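Local coordinates for GDSL-like protein (Collinsella aerofaciens ATCC 25986, PDB 7BXD), which is probably a GDSL-family acyl-hydrolase of the SGNH type that cleaves ester bonds, at residues Ala178-Arg181 / Ala182-Val186. Sequence-based numbering, arbitrary orientation.
Sequences AYVR and AMLEV
Two successive turns of the alpha helix 176-189 meet here, joined by four i to i+4 backbone hydrogen bonds. Ala182 N donates to Ala178 O (3.0 Å), Met183 N to Tyr179 O, Leu184 N to Val180 O (2.9 Å) and Glu185 N to Arg181 O. The Met183 bond is the straightest, with an N-H...O angle of 167°. Side-chain contact between the turns is slight. Val180 and Leu184 run side by side and point the same way, Val180 CG1 lying 4.2 Å from Leu184 CD1. Leu184 CG, set beside its own backbone N (chi1 -65°), comes within 3.4 Å of Val180 O, against the carbonyl that its N-H already uses. Glu185 repeats this one residue on: its CG is 3.3 Å from Arg181 O, and the chain then runs out extended to a carboxylate whose OE1 is hydrogen-bonded to Tyr128 OH of helix 127-141. Arg181 NE is 5.6 Å from Glu185 OE2, so the opposite charges are near each other without forming a salt bridge. The arginine bends at chi3 (-51°) and turns one guanidinium face toward Ala178 CA, which lies off-centre, near the rim of the group. In the three-layer alpha/beta/alpha fold of SGNH hydrolases this helix precedes the edge strand 194-195 of the parallel sheet and packs beside helix 127-141. The Ala182 methyl, CB, is 3.5 Å from Tyr179 O and also touches Phe127 and Tyr128 of that neighbouring helix, while the buried Tyr179 sets its ring edge-to-face with Phe127 and has its OH hydrogen-bonded to Val114 O. Met183, extended through chi2, carries its sulfur away from the first turn.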
# COMPACT_ATOMS: atom_id res chain seq x y z
N ALA A 178 2.49 -3.87 14.46
CA ALA A 178 2.39 -5.33 14.40
C ALA A 178 2.10 -5.78 12.97
O ALA A 178 2.59 -6.84 12.53
CB ALA A 178 1.29 -5.82 15.35
N TYR A 179 1.23 -5.05 12.26
CA TYR A 179 0.92 -5.38 10.87
C TYR A 179 2.14 -5.13 9.98
O TYR A 179 2.44 -5.94 9.08
CB TYR A 179 -0.31 -4.58 10.39
CG TYR A 179 -1.58 -5.00 11.08
CD1 TYR A 179 -1.88 -4.55 12.38
CD2 TYR A 179 -2.46 -5.88 10.47
CE1 TYR A 179 -3.03 -4.97 13.03
CE2 TYR A 179 -3.63 -6.32 11.12
CZ TYR A 179 -3.90 -5.86 12.41
OH TYR A 179 -5.03 -6.24 13.08
N VAL A 180 2.85 -4.02 10.19
CA VAL A 180 4.06 -3.76 9.42
C VAL A 180 5.07 -4.89 9.62
O VAL A 180 5.67 -5.39 8.65
CB VAL A 180 4.65 -2.38 9.77
CG1 VAL A 180 5.95 -2.17 9.05
CG2 VAL A 180 3.64 -1.25 9.38
N ARG A 181 5.29 -5.30 10.87
CA ARG A 181 6.25 -6.38 11.14
C ARG A 181 5.83 -7.64 10.44
O ARG A 181 6.67 -8.37 9.88
CB ARG A 181 6.35 -6.60 12.65
CG ARG A 181 7.26 -5.62 13.35
CD ARG A 181 7.64 -6.10 14.77
NE ARG A 181 6.48 -6.48 15.59
CZ ARG A 181 5.74 -5.65 16.31
NH1 ARG A 181 6.04 -4.35 16.36
NH2 ARG A 181 4.70 -6.11 16.99
N ALA A 182 4.53 -7.96 10.48
CA ALA A 182 4.06 -9.18 9.80
C ALA A 182 4.38 -9.11 8.31
O ALA A 182 4.85 -10.09 7.70
CB ALA A 182 2.56 -9.34 10.03
N MET A 183 4.09 -7.96 7.68
CA MET A 183 4.39 -7.80 6.26
C MET A 183 5.86 -8.01 5.99
O MET A 183 6.24 -8.71 5.04
CB MET A 183 3.97 -6.40 5.81
CG MET A 183 4.29 -6.12 4.33
SD MET A 183 3.71 -4.50 3.77
CE MET A 183 1.97 -4.78 3.68
N LEU A 184 6.72 -7.40 6.82
CA LEU A 184 8.16 -7.55 6.62
C LEU A 184 8.60 -9.01 6.76
O LEU A 184 9.50 -9.47 6.03
CB LEU A 184 8.95 -6.66 7.59
CG LEU A 184 8.75 -5.16 7.35
CD1 LEU A 184 9.46 -4.36 8.42
CD2 LEU A 184 9.22 -4.72 6.00
N GLU A 185 8.01 -9.75 7.70
CA GLU A 185 8.41 -11.15 7.90
C GLU A 185 7.99 -12.02 6.71
O GLU A 185 8.75 -12.90 6.29
CB GLU A 185 7.82 -11.67 9.20
CG GLU A 185 8.49 -11.04 10.42
CD GLU A 185 7.84 -11.43 11.72
OE1 GLU A 185 6.88 -12.23 11.72
OE2 GLU A 185 8.31 -10.94 12.78
N VAL A 186 6.78 -11.80 6.16
CA VAL A 186 6.38 -12.60 5.01
C VAL A 186 7.22 -12.21 3.80
O VAL A 186 7.65 -13.07 3.00
CB VAL A 186 4.87 -12.48 4.72
CG1 VAL A 186 4.48 -13.38 3.55
CG2 VAL A 186 4.07 -12.84 5.95